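Local structure of FAD dependent oxidoreductase domain-containing protein (Deinococcus radiodurans R1, 3C4N) at residues 105-110 and 165-170; 114-119 and 175-180; 169-174 and 378-383. The protein is of unknown function but probably acts as an FAD-dependent oxidoreductase of the ETF-QO/FixC family, and holds ADP in its nucleotide pocket in this crystal. All coordinates share one frame; numbering follows the deposited sequence.

Contact 1. Residues 105-110 and 165-170; sequences QLLGAL and RALTYR
Leu106 lies over one face of the Tyr169 ring. Its CG is 4.2 Å from the ring centroid of Tyr169, and the line between them is 19° off the ring normal. This is a CH-pi contact, displaced toward the rim on the CD2-CE2 side. The closest atom is a methyl: Leu106 CD2 is 3.6 Å from Tyr169 CE2. The two side chains cross at about a right angle. Tyr169 CG sits between the backbone N and the carbonyl carbon (chi1 63°), and with chi2 near 95° one ring face is turned to Leu106. The hydroxyl of Tyr169 has its partner beyond the two segments, in the backbone O of Asp380.

A second apolar pair lies beside the first. Leu107 CD2 touches Leu167 CD1 at 3.9 Å, again with the side chains nearly perpendicular. Leu107 is the exposed member of the group, while Leu106, Leu167 and Tyr169 are buried.

Both leucines of 105-107 come from the last turn of helix 96-107. A Schellman motif closes that helix. Leu110 N bonds to Gln105 O at 2.8 Å, Ala109 N bonds to Leu106 O at 3.0 Å, and Ala109 has positive phi. On the other side, strand 167-169 is held between strands 85-86 and 118-127, with backbone bonds to Gly84, Trp86 and Glu119. Val118 packs on both Leu107 and Leu167. Leu174 and Leu384 add further apolar cover to Leu106.

No hydrogen bond links the two segments, so the fit and burial of apolar groups hold the helix end to the sheet.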
# COMPACT_ATOMS: atom_id res chain seq x y z
N GLN A 105 -2.40 22.77 8.85
CA GLN A 105 -2.34 21.56 8.03
C GLN A 105 -3.58 20.70 8.31
O GLN A 105 -4.26 20.25 7.38
CB GLN A 105 -1.07 20.76 8.35
CG GLN A 105 0.21 21.32 7.80
CD GLN A 105 0.28 21.24 6.29
OE1 GLN A 105 0.19 22.26 5.61
NE2 GLN A 105 0.42 20.02 5.75
N LEU A 106 -3.87 20.50 9.59
CA LEU A 106 -5.01 19.71 10.03
C LEU A 106 -6.32 20.18 9.39
O LEU A 106 -6.99 19.41 8.72
CB LEU A 106 -5.12 19.78 11.56
CG LEU A 106 -4.58 18.65 12.45
CD1 LEU A 106 -3.54 17.83 11.76
CD2 LEU A 106 -4.04 19.25 13.73
N LEU A 107 -6.67 21.45 9.60
CA LEU A 107 -7.90 21.99 9.03
C LEU A 107 -7.90 22.00 7.50
O LEU A 107 -8.95 21.98 6.87
CB LEU A 107 -8.14 23.42 9.55
CG LEU A 107 -8.30 23.60 11.06
CD1 LEU A 107 -8.42 25.08 11.36
CD2 LEU A 107 -9.51 22.85 11.58
N GLY A 108 -6.71 22.04 6.89
CA GLY A 108 -6.63 22.04 5.44
C GLY A 108 -6.36 20.66 4.88
O GLY A 108 -6.10 20.50 3.69
N ALA A 109 -6.42 19.65 5.75
CA ALA A 109 -6.18 18.26 5.36
C ALA A 109 -4.85 18.09 4.59
O ALA A 109 -4.79 17.33 3.62
CB ALA A 109 -7.35 17.75 4.52
N LEU A 110 -3.82 18.82 5.01
CA LEU A 110 -2.49 18.77 4.38
C LEU A 110 -2.50 19.40 3.00
O LEU A 110 -1.54 19.27 2.25
CB LEU A 110 -2.00 17.31 4.26
CG LEU A 110 -2.03 16.47 5.54
CD1 LEU A 110 -1.69 15.01 5.25
CD2 LEU A 110 -1.05 17.07 6.52
N ARG A 165 -9.51 27.30 21.12
CA ARG A 165 -8.99 26.87 19.83
C ARG A 165 -8.60 25.38 19.77
O ARG A 165 -7.99 24.94 18.80
CB ARG A 165 -7.78 27.72 19.43
CG ARG A 165 -8.02 29.23 19.47
CD ARG A 165 -6.79 29.98 19.02
NE ARG A 165 -6.45 29.65 17.63
CZ ARG A 165 -5.21 29.49 17.18
NH1 ARG A 165 -4.19 29.63 18.01
NH2 ARG A 165 -4.98 29.21 15.91
N ALA A 166 -8.95 24.61 20.79
CA ALA A 166 -8.59 23.19 20.80
C ALA A 166 -9.35 22.45 19.70
O ALA A 166 -10.46 22.83 19.34
CB ALA A 166 -8.90 22.57 22.18
N LEU A 167 -8.74 21.40 19.16
CA LEU A 167 -9.34 20.62 18.10
C LEU A 167 -9.21 19.11 18.34
O LEU A 167 -8.25 18.66 18.97
CB LEU A 167 -8.64 20.92 16.77
CG LEU A 167 -8.49 22.32 16.19
CD1 LEU A 167 -7.64 22.22 14.95
CD2 LEU A 167 -9.86 22.92 15.88
N THR A 168 -10.17 18.33 17.85
CA THR A 168 -10.05 16.88 17.97
C THR A 168 -10.11 16.25 16.59
O THR A 168 -10.86 16.70 15.72
CB THR A 168 -11.16 16.22 18.84
OG1 THR A 168 -12.44 16.71 18.47
CG2 THR A 168 -10.90 16.49 20.32
N TYR A 169 -9.30 15.22 16.39
CA TYR A 169 -9.26 14.49 15.12
C TYR A 169 -8.71 13.11 15.38
O TYR A 169 -8.21 12.82 16.48
CB TYR A 169 -8.36 15.22 14.13
CG TYR A 169 -6.90 15.30 14.56
CD1 TYR A 169 -5.95 14.34 14.12
CD2 TYR A 169 -6.46 16.34 15.36
CE1 TYR A 169 -4.60 14.45 14.49
CE2 TYR A 169 -5.12 16.45 15.73
CZ TYR A 169 -4.20 15.51 15.29
OH TYR A 169 -2.87 15.67 15.63
N ARG A 170 -8.79 12.24 14.39
CA ARG A 170 -8.26 10.89 14.55
C ARG A 170 -6.88 10.81 13.90
O ARG A 170 -6.74 10.94 12.69
CB ARG A 170 -9.20 9.86 13.90
CG ARG A 170 -10.60 9.84 14.47
CD ARG A 170 -10.59 9.51 15.95
NE ARG A 170 -9.98 8.20 16.20
CZ ARG A 170 -10.62 7.04 16.09
NH1 ARG A 170 -11.91 7.01 15.75
NH2 ARG A 170 -9.97 5.90 16.32

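Contact 2. Residues 114-119 and 175-180; sequences KTLEVE and ALLAAQ
Leu177 meets Lys114 and Leu116 with its two methyl groups. Its CB points from helix 171-183 toward the 114-119 segment. CG then lies anti to the backbone N (chi1 166°), which carries the branch on in that direction. From there the side chain forks. CD1 goes to Lys114, 3.6 Å from its CB and 3.7 Å from its CG. CD2 goes to Leu116, where the nearest atom is CG at 4.0 Å.

Lys114 thus takes part through the apolar root of its side chain. The chain bends at chi2 (-63°), and its amino end leads away from Leu177. No hydrogen bond joins the two segments.

Helix 171-183 connects the two mixed sheets of the chain, as fits its assignment to the FAD-dependent oxidoreductase family. It follows strand 167-169 of the mixed sheet that also contains strand 118-127. It leads to strand 188-190, which pairs in parallel with 64-67 in the sheet of the Rossmann-type nucleotide-binding part. The contact packs the connecting helix against the segment that leads into strand 118-127.

Leu116 also touches Leu174, one turn back on the same helix, and Ala109 in the preceding loop. Further along, Val118 rests on Leu167 and Tyr169. At the other end the second subunit comes close: Lys114 packs on Gly184 of that subunit, and Gln180 packs on its Gly186.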
# COMPACT_ATOMS: atom_id res chain seq x y z
N LYS A 114 -8.36 16.54 0.13
CA LYS A 114 -9.02 15.37 0.71
C LYS A 114 -9.82 15.73 1.96
O LYS A 114 -9.78 16.87 2.45
CB LYS A 114 -7.98 14.29 1.05
CG LYS A 114 -7.35 13.59 -0.15
CD LYS A 114 -8.40 12.83 -0.95
CE LYS A 114 -7.80 11.96 -2.06
NZ LYS A 114 -7.37 12.71 -3.25
N THR A 115 -10.55 14.74 2.48
CA THR A 115 -11.37 14.92 3.66
C THR A 115 -10.68 14.43 4.93
O THR A 115 -10.18 13.30 5.00
CB THR A 115 -12.71 14.16 3.50
OG1 THR A 115 -13.46 14.23 4.73
CG2 THR A 115 -12.46 12.71 3.15
N LEU A 116 -10.64 15.32 5.93
CA LEU A 116 -10.03 15.00 7.22
C LEU A 116 -10.95 15.56 8.30
O LEU A 116 -10.97 16.76 8.53
CB LEU A 116 -8.64 15.64 7.32
CG LEU A 116 -7.62 14.85 8.15
CD1 LEU A 116 -6.74 15.83 8.91
CD2 LEU A 116 -8.32 13.93 9.12
N GLU A 117 -11.71 14.68 8.94
CA GLU A 117 -12.65 15.05 10.00
C GLU A 117 -11.95 15.76 11.15
O GLU A 117 -11.15 15.15 11.86
CB GLU A 117 -13.34 13.80 10.56
CG GLU A 117 -14.18 12.99 9.59
CD GLU A 117 -15.49 13.67 9.25
OE1 GLU A 117 -16.23 13.12 8.40
OE2 GLU A 117 -15.78 14.74 9.83
N VAL A 118 -12.27 17.03 11.34
CA VAL A 118 -11.68 17.81 12.43
C VAL A 118 -12.74 18.75 13.01
O VAL A 118 -13.23 19.65 12.32
CB VAL A 118 -10.49 18.68 11.93
CG1 VAL A 118 -9.89 19.44 13.10
CG2 VAL A 118 -9.45 17.83 11.25
N GLU A 119 -13.09 18.53 14.27
CA GLU A 119 -14.09 19.38 14.90
C GLU A 119 -13.49 20.35 15.91
O GLU A 119 -12.40 20.12 16.44
CB GLU A 119 -15.19 18.53 15.56
CG GLU A 119 -14.72 17.46 16.54
CD GLU A 119 -14.62 16.05 15.92
OE1 GLU A 119 -14.24 15.11 16.65
OE2 GLU A 119 -14.91 15.88 14.71
N ALA A 175 -2.73 9.84 9.50
CA ALA A 175 -1.65 8.99 9.02
C ALA A 175 -2.02 8.28 7.71
O ALA A 175 -1.27 8.34 6.74
CB ALA A 175 -1.28 7.98 10.09
N LEU A 176 -3.17 7.61 7.69
CA LEU A 176 -3.63 6.90 6.49
C LEU A 176 -3.68 7.85 5.30
O LEU A 176 -3.19 7.54 4.22
CB LEU A 176 -5.03 6.31 6.71
CG LEU A 176 -5.55 5.48 5.53
CD1 LEU A 176 -4.61 4.32 5.31
CD2 LEU A 176 -6.98 4.99 5.77
N LEU A 177 -4.29 9.01 5.52
CA LEU A 177 -4.40 10.03 4.48
C LEU A 177 -3.03 10.38 3.94
O LEU A 177 -2.83 10.47 2.74
CB LEU A 177 -5.05 11.30 5.04
CG LEU A 177 -4.93 12.55 4.17
CD1 LEU A 177 -5.58 12.33 2.82
CD2 LEU A 177 -5.59 13.69 4.89
N ALA A 178 -2.08 10.58 4.85
CA ALA A 178 -0.74 10.95 4.45
C ALA A 178 -0.11 9.82 3.67
O ALA A 178 0.50 10.05 2.63
CB ALA A 178 0.09 11.28 5.68
N ALA A 179 -0.25 8.59 4.16
CA ALA A 179 0.34 7.47 3.44
C ALA A 179 -0.31 7.36 2.06
O ALA A 179 0.37 7.29 1.05
CB ALA A 179 0.16 6.17 4.23
N GLN A 180 -1.64 7.37 2.02
CA GLN A 180 -2.34 7.27 0.75
C GLN A 180 -1.83 8.25 -0.28
O GLN A 180 -1.43 7.86 -1.39
CB GLN A 180 -3.84 7.46 0.97
CG GLN A 180 -4.44 6.28 1.69
CD GLN A 180 -5.92 6.39 1.85
OE1 GLN A 180 -6.45 7.48 2.06
NE2 GLN A 180 -6.61 5.25 1.77

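Contact 3. Residues 169-174 and 378-383; sequences YRPGSL and LADTLG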
# COMPACT_ATOMS: atom_id res chain seq x y z
N TYR A 169 -9.30 15.22 16.39
CA TYR A 169 -9.26 14.49 15.12
C TYR A 169 -8.71 13.11 15.38
O TYR A 169 -8.21 12.82 16.48
CB TYR A 169 -8.36 15.22 14.13
CG TYR A 169 -6.90 15.30 14.56
CD1 TYR A 169 -5.95 14.34 14.12
CD2 TYR A 169 -6.46 16.34 15.36
CE1 TYR A 169 -4.60 14.45 14.49
CE2 TYR A 169 -5.12 16.45 15.73
CZ TYR A 169 -4.20 15.51 15.29
OH TYR A 169 -2.87 15.67 15.63
N ARG A 170 -8.79 12.24 14.39
CA ARG A 170 -8.26 10.89 14.55
C ARG A 170 -6.88 10.81 13.90
O ARG A 170 -6.74 10.94 12.69
CB ARG A 170 -9.20 9.86 13.90
CG ARG A 170 -10.60 9.84 14.47
CD ARG A 170 -10.59 9.51 15.95
NE ARG A 170 -9.98 8.20 16.20
CZ ARG A 170 -10.62 7.04 16.09
NH1 ARG A 170 -11.91 7.01 15.75
NH2 ARG A 170 -9.97 5.90 16.32
N PRO A 171 -5.84 10.59 14.71
CA PRO A 171 -4.47 10.50 14.18
C PRO A 171 -4.36 9.40 13.14
O PRO A 171 -3.59 9.50 12.18
CB PRO A 171 -3.63 10.21 15.41
CG PRO A 171 -4.41 10.84 16.53
CD PRO A 171 -5.83 10.44 16.18
N GLY A 172 -5.15 8.34 13.35
CA GLY A 172 -5.16 7.21 12.44
C GLY A 172 -5.57 7.67 11.05
O GLY A 172 -4.94 7.31 10.06
N SER A 173 -6.63 8.47 10.98
CA SER A 173 -7.09 8.99 9.70
C SER A 173 -6.04 9.92 9.08
O SER A 173 -5.85 9.93 7.87
CB SER A 173 -8.39 9.76 9.87
OG SER A 173 -9.46 8.89 10.17
N LEU A 174 -5.37 10.70 9.92
CA LEU A 174 -4.34 11.63 9.45
C LEU A 174 -3.23 10.84 8.79
O LEU A 174 -2.85 11.13 7.66
CB LEU A 174 -3.77 12.44 10.63
CG LEU A 174 -2.59 13.36 10.30
CD1 LEU A 174 -2.95 14.21 9.10
CD2 LEU A 174 -2.24 14.27 11.51
N LEU A 378 3.31 14.92 22.62
CA LEU A 378 2.77 16.19 22.11
C LEU A 378 2.54 16.15 20.60
O LEU A 378 2.18 17.15 19.98
CB LEU A 378 3.68 17.37 22.47
CG LEU A 378 3.84 17.70 23.97
CD1 LEU A 378 4.87 18.80 24.12
CD2 LEU A 378 2.53 18.13 24.58
N ALA A 379 2.71 14.97 20.01
CA ALA A 379 2.55 14.82 18.57
C ALA A 379 1.23 15.35 18.00
O ALA A 379 1.18 15.76 16.84
CB ALA A 379 2.74 13.36 18.17
N ASP A 380 0.17 15.35 18.79
CA ASP A 380 -1.09 15.86 18.27
C ASP A 380 -1.03 17.37 18.00
O ASP A 380 -1.71 17.88 17.10
CB ASP A 380 -2.26 15.52 19.22
CG ASP A 380 -2.48 13.99 19.37
OD1 ASP A 380 -2.47 13.27 18.33
OD2 ASP A 380 -2.67 13.52 20.52
N THR A 381 -0.20 18.10 18.75
CA THR A 381 -0.10 19.54 18.54
C THR A 381 1.10 19.97 17.68
O THR A 381 1.05 21.01 17.03
CB THR A 381 -0.00 20.30 19.88
OG1 THR A 381 -1.15 20.00 20.69
CG2 THR A 381 0.07 21.81 19.65
N LEU A 382 2.14 19.15 17.68
CA LEU A 382 3.37 19.48 16.96
C LEU A 382 3.92 18.42 15.98
O LEU A 382 4.97 18.64 15.38
CB LEU A 382 4.46 19.77 18.01
CG LEU A 382 4.10 20.73 19.15
CD1 LEU A 382 5.11 20.62 20.28
CD2 LEU A 382 4.04 22.14 18.62
N GLY A 383 3.23 17.30 15.82
CA GLY A 383 3.71 16.23 14.95
C GLY A 383 4.02 16.53 13.49
O GLY A 383 5.13 16.28 13.03
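Tyr169 reaches Asp380 with its hydroxyl. OH donates a hydrogen bond to the backbone O of Asp380 at 2.9 Å. The hydroxyl lies in the carbonyl plane and is met by a lone pair of Asp380 O, with a C=O...donor angle of 106°. The acceptor in turn sits at the edge of the ring, in its plane. The carboxylate of Asp380 stands almost perpendicular to that ring, at 89°.

Arg170 is the N-cap residue of helix 171-183, and its O accepts from Leu174 N at 3.1 Å. Pro171 follows in the first turn. Its CG packs against Asp380 OD1 at 3.6 Å, a van der Waals contact with no hydrogen bond. Asp380 CG lies beside its own backbone N (chi1 -63°), a setting that brings OD1 near both Pro171 and the tyrosine. OD1 has its main partner beyond the two segments, in a salt bridge with Arg46. Arg46 lies within the GxGxxG pattern of Gly43, Gly45 and Gly48, which fits a Rossmann-type dinucleotide-binding loop.

The first turns of the two helices lie side by side, closest at Pro171 and Asp380. Leu378 is at the N-cap position of helix 379-398, and its O accepts from both Thr381 N and Leu382 N. Helix 46-58 touches Pro171 and Ala379 through Arg46. Helix 96-107 packs on Leu174 and Thr381, and strand 276-281 meets Arg170.

Tyr169 belongs to both contact 1 and contact 3, whose centres are about 8 Å apart: its ring face serves one and its hydroxyl the other. Contacts 1 and 2 lie about 9 Å apart between centres. They are joined through neighbouring strands, where Thr168 OG1 and Glu119 OE1 are 3.0 Å apart in a probable hydrogen bond. Contacts 2 and 3 share helix 171-183, with centres about 10 Å apart. Leu174 also ties contact 3 to contact 1, its CD2 lying 3.8 Å from Leu106 CD1. Contact 3 is nearest the nucleotide: the side chain of Ala379 is about 6 Å from ADP, that of Tyr169 about 10 Å and that of Leu177 about 13 Å.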